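Local coordinates for excinuclease ABC, subunit A. (PDB 2VF7), which binds DNA and hydrolyses ATP as a zinc-containing member of the UvrA family, probably taking part in damage recognition during excision repair, at residues A[55-65]-A[83-94]; A[119-127]-A[136-144]. The protein carries 1 engineered substitution. All coordinates share one frame; numbering follows the deposited sequence.

Contact 1: A[55-65]-A[83-94]; sequences GTLYAEAQRRY and PDVDAIDGLPPA
The helical segment 55-65, bearing E60 and R64, passes over strand 87-89 and its I88 with short-segment axes 10.4 Å apart at closest and a signed crossing angle of -77°. This helix belongs to 49-69, whose first turn carries the ADP-binding K49, S50 and S51, and strand 87-89 is an outer strand of the three-stranded antiparallel sheet of this ABC-type ATPase. R64 suits its place because an arginine can grip one carbonyl end-on: NH1 and NH2 lie 3.1 and 3.0 Å from I88 O, which sits close to the guanidinium plane. NH2 meets the oxygen on a lone pair in the carbonyl plane, whereas NH1 comes in 37° out of it. E60 probably offsets its charge from one turn back, its OE2 lying 3.1 Å from R64 NE and also pairing with R63 NH1. CG of E60 stands anti to the backbone N (chi1 -180°), which lays this methylene over one face of the R64 guanidinium and 3.7 Å from I88 CD1. Thus one glutamate serves as both apolar neighbour and counter-ion. Farther along the helix, the small A61 admits L91 closely, its CB only 3.4 Å from L91 CD1, and also touches A94, where the chain enters edge strand 94-96 of the mixed six-stranded core sheet. Beyond it, Y65 packs on P93, and its ring meets Y65 of the second subunit, so this end of the contact borders the dimer interface. At the other end the compact ring of P83 rests against the helix, its CG 3.7 Å from A59 CB, and a water 2.6 Å from E60 OE1 donates to that oxygen and to P83 O.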
loop_
_atom_site.group_PDB
_atom_site.type_symbol
_atom_site.label_atom_id
_atom_site.label_comp_id
_atom_site.label_asym_id
_atom_site.label_seq_id
_atom_site.Cartn_x
_atom_site.Cartn_y
_atom_site.Cartn_z
ATOM N N GLY A 55 -19.155 -5.495 -7.216
ATOM C CA GLY A 55 -19.532 -4.462 -6.254
ATOM C C GLY A 55 -19.698 -4.983 -4.839
ATOM O O GLY A 55 -19.489 -4.246 -3.854
ATOM N N THR A 56 -20.048 -6.262 -4.742
ATOM C CA THR A 56 -20.359 -6.901 -3.464
ATOM C C THR A 56 -19.325 -7.976 -3.108
ATOM O O THR A 56 -18.617 -7.847 -2.105
ATOM C CB THR A 56 -21.795 -7.478 -3.485
ATOM O OG1 THR A 56 -22.724 -6.407 -3.668
ATOM C CG2 THR A 56 -22.128 -8.184 -2.192
ATOM N N LEU A 57 -19.219 -9.010 -3.941
ATOM C CA LEU A 57 -18.391 -10.192 -3.606
ATOM C C LEU A 57 -16.903 -9.887 -3.623
ATOM O O LEU A 57 -16.239 -10.003 -2.590
ATOM C CB LEU A 57 -18.745 -11.405 -4.486
ATOM C CG LEU A 57 -19.998 -12.195 -4.083
ATOM C CD1 LEU A 57 -20.522 -13.072 -5.202
ATOM C CD2 LEU A 57 -19.706 -13.071 -2.897
ATOM N N TYR A 58 -16.382 -9.476 -4.776
ATOM C CA TYR A 58 -14.981 -9.081 -4.870
ATOM C C TYR A 58 -14.626 -8.003 -3.846
ATOM O O TYR A 58 -13.667 -8.150 -3.082
ATOM C CB TYR A 58 -14.631 -8.646 -6.311
ATOM C CG TYR A 58 -13.315 -7.916 -6.449
ATOM C CD1 TYR A 58 -12.098 -8.601 -6.371
ATOM C CD2 TYR A 58 -13.283 -6.533 -6.672
ATOM C CE1 TYR A 58 -10.887 -7.930 -6.494
ATOM C CE2 TYR A 58 -12.062 -5.841 -6.795
ATOM C CZ TYR A 58 -10.871 -6.560 -6.703
ATOM O OH TYR A 58 -9.662 -5.904 -6.828
ATOM N N ALA A 59 -15.428 -6.945 -3.798
ATOM C CA ALA A 59 -15.153 -5.793 -2.942
ATOM C C ALA A 59 -15.111 -6.080 -1.433
ATOM O O ALA A 59 -14.235 -5.560 -0.726
ATOM C CB ALA A 59 -16.119 -4.667 -3.248
ATOM N N GLU A 60 -16.045 -6.875 -0.928
ATOM C CA GLU A 60 -15.999 -7.277 0.489
ATOM C C GLU A 60 -14.800 -8.205 0.772
ATOM O O GLU A 60 -14.086 -8.024 1.747
ATOM C CB GLU A 60 -17.339 -7.903 0.909
ATOM C CG GLU A 60 -17.454 -8.371 2.371
ATOM C CD GLU A 60 -17.558 -7.233 3.382
ATOM O OE1 GLU A 60 -17.657 -6.055 2.967
ATOM O OE2 GLU A 60 -17.520 -7.526 4.599
ATOM N N ALA A 61 -14.556 -9.168 -0.104
ATOM C CA ALA A 61 -13.388 -10.048 0.010
ATOM C C ALA A 61 -12.040 -9.324 0.059
ATOM O O ALA A 61 -11.131 -9.775 0.758
ATOM C CB ALA A 61 -13.386 -11.073 -1.107
ATOM N N GLN A 62 -11.899 -8.226 -0.688
ATOM C CA GLN A 62 -10.643 -7.445 -0.694
ATOM C C GLN A 62 -10.484 -6.514 0.478
ATOM O O GLN A 62 -9.398 -6.403 1.031
ATOM C CB GLN A 62 -10.465 -6.642 -1.981
ATOM C CG GLN A 62 -9.725 -7.407 -3.057
ATOM C CD GLN A 62 -8.639 -6.589 -3.755
ATOM O OE1 GLN A 62 -7.683 -7.165 -4.305
ATOM N NE2 GLN A 62 -8.774 -5.251 -3.741
ATOM N N ARG A 63 -11.553 -5.813 0.834
ATOM C CA ARG A 63 -11.588 -5.014 2.055
ATOM C C ARG A 63 -11.127 -5.801 3.293
ATOM O O ARG A 63 -10.347 -5.300 4.084
ATOM C CB ARG A 63 -13.013 -4.493 2.267
ATOM C CG ARG A 63 -13.223 -3.650 3.511
ATOM C CD ARG A 63 -14.670 -3.766 3.945
ATOM N NE ARG A 63 -14.850 -3.391 5.340
ATOM C CZ ARG A 63 -15.217 -4.228 6.310
ATOM N NH1 ARG A 63 -15.461 -5.515 6.049
ATOM N NH2 ARG A 63 -15.352 -3.769 7.550
ATOM N N ARG A 64 -11.633 -7.019 3.457
ATOM C CA ARG A 64 -11.340 -7.860 4.624
ATOM C C ARG A 64 -9.872 -8.246 4.699
ATOM O O ARG A 64 -9.238 -8.118 5.749
ATOM C CB ARG A 64 -12.174 -9.141 4.586
ATOM C CG ARG A 64 -13.638 -8.928 4.842
ATOM C CD ARG A 64 -14.378 -10.242 4.822
ATOM N NE ARG A 64 -15.768 -10.051 5.203
ATOM C CZ ARG A 64 -16.695 -10.994 5.101
ATOM N NH1 ARG A 64 -16.366 -12.200 4.640
ATOM N NH2 ARG A 64 -17.947 -10.736 5.464
ATOM N N TYR A 65 -9.351 -8.728 3.574
ATOM C CA TYR A 65 -7.960 -9.136 3.485
ATOM C C TYR A 65 -7.016 -7.991 3.828
ATOM O O TYR A 65 -6.173 -8.131 4.729
ATOM C CB TYR A 65 -7.640 -9.773 2.115
ATOM C CG TYR A 65 -6.268 -10.416 2.063
ATOM C CD1 TYR A 65 -6.022 -11.657 2.666
ATOM C CD2 TYR A 65 -5.200 -9.763 1.444
ATOM C CE1 TYR A 65 -4.750 -12.230 2.635
ATOM C CE2 TYR A 65 -3.927 -10.326 1.416
ATOM C CZ TYR A 65 -3.715 -11.556 2.005
ATOM O OH TYR A 65 -2.451 -12.096 1.945
ATOM N N PRO A 83 -19.048 -2.078 0.684
ATOM C CA PRO A 83 -20.256 -2.631 0.058
ATOM C C PRO A 83 -21.440 -2.630 1.034
ATOM O O PRO A 83 -21.252 -2.780 2.242
ATOM C CB PRO A 83 -19.845 -4.061 -0.301
ATOM C CG PRO A 83 -18.348 -4.046 -0.302
ATOM C CD PRO A 83 -17.971 -3.086 0.765
ATOM N N ASP A 84 -22.642 -2.421 0.505
ATOM C CA ASP A 84 -23.847 -2.451 1.315
ATOM C C ASP A 84 -24.325 -3.889 1.392
ATOM O O ASP A 84 -24.930 -4.400 0.463
ATOM C CB ASP A 84 -24.918 -1.541 0.717
ATOM C CG ASP A 84 -25.959 -1.102 1.738
ATOM O OD1 ASP A 84 -26.179 -1.820 2.740
ATOM O OD2 ASP A 84 -26.572 -0.033 1.529
ATOM N N VAL A 85 -24.019 -4.548 2.502
ATOM C CA VAL A 85 -24.329 -5.975 2.673
ATOM C C VAL A 85 -24.341 -6.386 4.166
ATOM O O VAL A 85 -23.454 -6.007 4.929
ATOM C CB VAL A 85 -23.379 -6.861 1.793
ATOM C CG1 VAL A 85 -21.920 -6.730 2.241
ATOM C CG2 VAL A 85 -23.853 -8.311 1.733
ATOM N N ASP A 86 -25.361 -7.143 4.575
ATOM C CA ASP A 86 -25.488 -7.591 5.970
ATOM C C ASP A 86 -24.409 -8.599 6.396
ATOM O O ASP A 86 -23.773 -8.405 7.419
ATOM C CB ASP A 86 -26.883 -8.178 6.245
ATOM C CG ASP A 86 -27.954 -7.121 6.329
ATOM O OD1 ASP A 86 -27.591 -5.975 6.663
ATOM O OD2 ASP A 86 -29.150 -7.427 6.072
ATOM N N ALA A 87 -24.231 -9.668 5.618
ATOM C CA ALA A 87 -23.264 -10.730 5.930
ATOM C C ALA A 87 -22.848 -11.524 4.687
ATOM O O ALA A 87 -23.673 -11.787 3.806
ATOM C CB ALA A 87 -23.849 -11.673 6.964
ATOM N N ILE A 88 -21.564 -11.880 4.615
ATOM C CA ILE A 88 -21.050 -12.875 3.654
ATOM C C ILE A 88 -20.159 -13.861 4.407
ATOM O O ILE A 88 -19.198 -13.452 5.065
ATOM C CB ILE A 88 -20.227 -12.264 2.481
ATOM C CG1 ILE A 88 -20.994 -11.154 1.759
ATOM C CG2 ILE A 88 -19.870 -13.363 1.483
ATOM C CD1 ILE A 88 -20.168 -10.355 0.727
ATOM N N ASP A 89 -20.482 -15.144 4.300
ATOM C CA ASP A 89 -19.763 -16.213 4.973
ATOM C C ASP A 89 -19.162 -17.181 3.955
ATOM O O ASP A 89 -19.773 -17.468 2.939
ATOM C CB ASP A 89 -20.723 -16.986 5.884
ATOM C CG ASP A 89 -21.385 -16.102 6.948
ATOM O OD1 ASP A 89 -20.714 -15.200 7.526
ATOM O OD2 ASP A 89 -22.588 -16.320 7.219
ATOM N N GLY A 90 -17.964 -17.691 4.230
ATOM C CA GLY A 90 -17.328 -18.695 3.372
ATOM C C GLY A 90 -16.597 -18.156 2.162
ATOM O O GLY A 90 -16.447 -18.859 1.172
ATOM N N LEU A 91 -16.118 -16.917 2.256
ATOM C CA LEU A 91 -15.539 -16.200 1.121
ATOM C C LEU A 91 -14.013 -16.118 1.217
ATOM O O LEU A 91 -13.496 -15.430 2.105
ATOM C CB LEU A 91 -16.094 -14.767 1.087
ATOM C CG LEU A 91 -16.550 -14.087 -0.207
ATOM C CD1 LEU A 91 -16.219 -12.605 -0.058
ATOM C CD2 LEU A 91 -15.963 -14.644 -1.511
ATOM N N PRO A 92 -13.286 -16.793 0.287
ATOM C CA PRO A 92 -11.810 -16.710 0.306
ATOM C C PRO A 92 -11.313 -15.328 -0.177
ATOM O O PRO A 92 -12.124 -14.480 -0.522
ATOM C CB PRO A 92 -11.354 -17.850 -0.632
ATOM C CG PRO A 92 -12.591 -18.422 -1.268
ATOM C CD PRO A 92 -13.794 -17.620 -0.831
ATOM N N PRO A 93 -9.988 -15.072 -0.138
ATOM C CA PRO A 93 -9.517 -13.827 -0.770
ATOM C C PRO A 93 -9.785 -13.819 -2.281
ATOM O O PRO A 93 -10.010 -14.879 -2.861
ATOM C CB PRO A 93 -8.016 -13.834 -0.466
ATOM C CG PRO A 93 -7.892 -14.713 0.758
ATOM C CD PRO A 93 -8.884 -15.810 0.503
ATOM N N ALA A 94 -9.779 -12.634 -2.902
ATOM C CA ALA A 94 -10.176 -12.495 -4.299
ATOM C C ALA A 94 -9.209 -11.666 -5.141
ATOM O O ALA A 94 -8.678 -10.664 -4.672
ATOM C CB ALA A 94 -11.588 -11.910 -4.387
HETATM O O HOH W 1 -24.363 -5.605 -1.907
HETATM O O HOH W 2 -19.219 -4.313 4.130
#

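Contact 2: A[119-127]-A[136-144]; sequences LLRMLYSRA and IVYAEGFSP
R121 begins the packing of helix 116-127 on the loop 136-144, a segment of irregular chain that leads toward the zinc site of C151 and C154. With CG anti to its carbonyl carbon (chi1 -69°) and the chain extended from there to NE, the arginine runs along the loop: CD lies 3.3 Å from A139 O, CG 3.8 Å from F142 CB, and S143 CB sits over one face of the guanidinium. An alanine here takes away both shaft and guanidinium, and is likely to leave F142 CB without its aliphatic neighbour CG and S143 without the flat group it packs on. M122 follows with a lighter touch, its CG reaching the small A139 CB at 3.9 Å. Y124 sets its CB over the face of the F142 ring, a CH-pi contact with CB 3.9 Å from the ring centroid, while its hydroxyl bonds to L307 O. Both aromatic residues also touch I309 of helix 309-314. S125, one turn after R121, is short enough to let the loop come close; its OG, anti to the backbone N, donates to V137 O at 2.8 Å, tilted 24° from the carbonyl plane. Chemically, then, a mostly apolar seam built on one phenylalanine carries a single direct hydrogen bond between the segments, and this serine bond gives V137 O a side-chain donor in a loop that has no regular strand.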
loop_
_atom_site.group_PDB
_atom_site.type_symbol
_atom_site.label_atom_id
_atom_site.label_comp_id
_atom_site.label_asym_id
_atom_site.label_seq_id
_atom_site.Cartn_x
_atom_site.Cartn_y
_atom_site.Cartn_z
ATOM N N LEU A 119 12.638 -13.383 -17.619
ATOM C CA LEU A 119 13.228 -14.704 -17.754
ATOM C C LEU A 119 14.222 -14.763 -18.910
ATOM O O LEU A 119 15.228 -15.499 -18.845
ATOM C CB LEU A 119 12.144 -15.774 -17.887
ATOM C CG LEU A 119 11.053 -15.888 -16.808
ATOM C CD1 LEU A 119 10.118 -17.039 -17.141
ATOM C CD2 LEU A 119 11.606 -16.033 -15.378
ATOM N N LEU A 120 13.961 -13.974 -19.954
ATOM C CA LEU A 120 14.883 -13.905 -21.081
ATOM C C LEU A 120 16.024 -12.897 -20.887
ATOM O O LEU A 120 16.932 -12.834 -21.706
ATOM C CB LEU A 120 14.147 -13.744 -22.426
ATOM C CG LEU A 120 13.478 -12.464 -22.939
ATOM C CD1 LEU A 120 14.489 -11.486 -23.544
ATOM C CD2 LEU A 120 12.426 -12.822 -23.977
ATOM N N ARG A 121 15.991 -12.128 -19.801
ATOM C CA ARG A 121 17.173 -11.347 -19.397
ATOM C C ARG A 121 18.189 -12.276 -18.741
ATOM O O ARG A 121 19.407 -12.116 -18.911
ATOM C CB ARG A 121 16.823 -10.217 -18.426
ATOM C CG ARG A 121 16.023 -9.081 -19.030
ATOM C CD ARG A 121 15.741 -8.002 -17.992
ATOM N NE ARG A 121 14.580 -7.208 -18.371
ATOM C CZ ARG A 121 13.506 -7.027 -17.611
ATOM N NH1 ARG A 121 13.441 -7.556 -16.393
ATOM N NH2 ARG A 121 12.502 -6.294 -18.069
ATOM N N MET A 122 17.665 -13.244 -17.989
ATOM C CA MET A 122 18.467 -14.287 -17.361
ATOM C C MET A 122 18.971 -15.302 -18.380
ATOM O O MET A 122 19.980 -15.965 -18.143
ATOM C CB MET A 122 17.655 -15.010 -16.294
ATOM C CG MET A 122 17.190 -14.153 -15.145
ATOM S SD MET A 122 16.056 -15.137 -14.167
ATOM C CE MET A 122 15.214 -13.885 -13.194
ATOM N N LEU A 123 18.259 -15.437 -19.500
ATOM C CA LEU A 123 18.686 -16.323 -20.594
ATOM C C LEU A 123 19.836 -15.721 -21.397
ATOM O O LEU A 123 20.708 -16.442 -21.875
ATOM C CB LEU A 123 17.508 -16.663 -21.515
ATOM C CG LEU A 123 17.748 -17.533 -22.756
ATOM C CD1 LEU A 123 16.584 -18.479 -22.984
ATOM C CD2 LEU A 123 17.996 -16.682 -23.994
ATOM N N TYR A 124 19.812 -14.403 -21.562
ATOM C CA TYR A 124 20.880 -13.680 -22.243
ATOM C C TYR A 124 22.086 -13.512 -21.324
ATOM O O TYR A 124 23.229 -13.463 -21.787
ATOM C CB TYR A 124 20.373 -12.320 -22.734
ATOM C CG TYR A 124 19.747 -12.348 -24.115
ATOM C CD1 TYR A 124 18.445 -12.838 -24.315
ATOM C CD2 TYR A 124 20.453 -11.882 -25.226
ATOM C CE1 TYR A 124 17.867 -12.864 -25.592
ATOM C CE2 TYR A 124 19.884 -11.903 -26.502
ATOM C CZ TYR A 124 18.597 -12.393 -26.676
ATOM O OH TYR A 124 18.052 -12.404 -27.935
ATOM N N SER A 125 21.812 -13.443 -20.020
ATOM C CA SER A 125 22.843 -13.298 -18.991
ATOM C C SER A 125 23.659 -14.574 -18.756
ATOM O O SER A 125 24.823 -14.497 -18.353
ATOM C CB SER A 125 22.212 -12.838 -17.672
ATOM O OG SER A 125 23.210 -12.531 -16.714
ATOM N N ARG A 126 23.052 -15.734 -19.012
ATOM C CA ARG A 126 23.669 -17.024 -18.689
ATOM C C ARG A 126 23.969 -17.931 -19.888
ATOM O O ARG A 126 24.923 -18.715 -19.835
ATOM C CB ARG A 126 22.819 -17.793 -17.672
ATOM C CG ARG A 126 22.663 -17.113 -16.321
ATOM C CD ARG A 126 21.600 -17.816 -15.476
ATOM N NE ARG A 126 20.977 -16.925 -14.492
ATOM C CZ ARG A 126 20.081 -17.307 -13.580
ATOM N NH1 ARG A 126 19.688 -18.573 -13.506
ATOM N NH2 ARG A 126 19.577 -16.420 -12.733
ATOM N N ALA A 127 23.175 -17.832 -20.955
ATOM C CA ALA A 127 23.261 -18.794 -22.064
ATOM C C ALA A 127 23.353 -18.186 -23.475
ATOM O O ALA A 127 23.230 -18.903 -24.475
ATOM C CB ALA A 127 22.102 -19.782 -21.981
ATOM N N ILE A 136 30.805 -11.101 -18.718
ATOM C CA ILE A 136 29.410 -11.491 -18.402
ATOM C C ILE A 136 28.588 -10.268 -17.958
ATOM O O ILE A 136 29.016 -9.500 -17.088
ATOM C CB ILE A 136 29.304 -12.701 -17.386
ATOM C CG1 ILE A 136 29.115 -14.025 -18.148
ATOM C CG2 ILE A 136 28.141 -12.525 -16.391
ATOM C CD1 ILE A 136 29.325 -15.300 -17.329
ATOM N N VAL A 137 27.421 -10.095 -18.585
ATOM C CA VAL A 137 26.497 -8.989 -18.294
ATOM C C VAL A 137 25.276 -9.513 -17.532
ATOM O O VAL A 137 24.625 -10.462 -17.975
ATOM C CB VAL A 137 26.040 -8.277 -19.592
ATOM C CG1 VAL A 137 25.114 -7.118 -19.274
ATOM C CG2 VAL A 137 27.244 -7.787 -20.391
ATOM N N TYR A 138 24.972 -8.892 -16.392
ATOM C CA TYR A 138 23.915 -9.384 -15.494
ATOM C C TYR A 138 22.486 -9.117 -15.977
ATOM O O TYR A 138 22.249 -8.197 -16.768
ATOM C CB TYR A 138 24.120 -8.848 -14.072
ATOM C CG TYR A 138 25.165 -9.620 -13.304
ATOM C CD1 TYR A 138 24.811 -10.739 -12.546
ATOM C CD2 TYR A 138 26.509 -9.252 -13.352
ATOM C CE1 TYR A 138 25.762 -11.462 -11.847
ATOM C CE2 TYR A 138 27.472 -9.969 -12.656
ATOM C CZ TYR A 138 27.093 -11.074 -11.903
ATOM O OH TYR A 138 28.041 -11.796 -11.206
ATOM N N ALA A 139 21.545 -9.928 -15.488
ATOM C CA ALA A 139 20.129 -9.836 -15.866
ATOM C C ALA A 139 19.529 -8.458 -15.582
ATOM O O ALA A 139 18.526 -8.073 -16.189
ATOM C CB ALA A 139 19.323 -10.918 -15.165
ATOM N N GLU A 140 20.157 -7.731 -14.658
ATOM C CA GLU A 140 19.766 -6.368 -14.298
ATOM C C GLU A 140 20.174 -5.384 -15.400
ATOM O O GLU A 140 19.585 -4.308 -15.523
ATOM C CB GLU A 140 20.429 -5.948 -12.973
ATOM C CG GLU A 140 20.580 -7.059 -11.910
ATOM C CD GLU A 140 19.475 -7.061 -10.856
ATOM O OE1 GLU A 140 19.564 -7.887 -9.920
ATOM O OE2 GLU A 140 18.527 -6.246 -10.953
ATOM N N GLY A 141 21.182 -5.765 -16.189
ATOM C CA GLY A 141 21.747 -4.906 -17.235
ATOM C C GLY A 141 21.291 -5.194 -18.651
ATOM O O GLY A 141 21.937 -4.775 -19.613
ATOM N N PHE A 142 20.186 -5.926 -18.772
ATOM C CA PHE A 142 19.491 -6.131 -20.043
ATOM C C PHE A 142 18.133 -5.403 -20.027
ATOM O O PHE A 142 17.252 -5.688 -20.841
ATOM C CB PHE A 142 19.301 -7.630 -20.311
ATOM C CG PHE A 142 20.543 -8.324 -20.789
ATOM C CD1 PHE A 142 21.447 -8.866 -19.883
ATOM C CD2 PHE A 142 20.809 -8.442 -22.151
ATOM C CE1 PHE A 142 22.597 -9.506 -20.326
ATOM C CE2 PHE A 142 21.958 -9.077 -22.605
ATOM C CZ PHE A 142 22.853 -9.611 -21.690
ATOM N N SER A 143 17.987 -4.465 -19.090
ATOM C CA SER A 143 16.767 -3.679 -18.922
ATOM C C SER A 143 17.073 -2.187 -19.026
ATOM O O SER A 143 18.019 -1.709 -18.408
ATOM C CB SER A 143 16.116 -3.988 -17.573
ATOM O OG SER A 143 14.879 -3.310 -17.432
ATOM N N PRO A 144 16.281 -1.447 -19.819
ATOM C CA PRO A 144 16.445 0.007 -19.961
ATOM C C PRO A 144 16.068 0.829 -18.722
ATOM O O PRO A 144 16.310 2.035 -18.696
ATOM C CB PRO A 144 15.500 0.354 -21.124
ATOM C CG PRO A 144 15.186 -0.969 -21.787
ATOM C CD PRO A 144 15.195 -1.954 -20.674
#

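How the contacts relate
From the N terminus, the chain leaves the P-loop along helix 49-69, passes through helix 77-80, and returns to the first helix at 83-94, closing contact 1; 17 residues separate its two segments. It then enters the core sheet at strand 94-96 and reaches helix 116-127. Only eight irregular residues later, segment 136-144 folds back on this helix and closes contact 2. The two loops lie in series, neither nesting nor crossing, and their centres are 42 Å apart. Contact 1 ties the nucleotide-binding helix to the antiparallel sheet, with its Y65 and P93 end at the dimer interface; contact 2 fastens helix 116-127, which packs on helices 309-314 and 345-365, to the loop approaching the first zinc site.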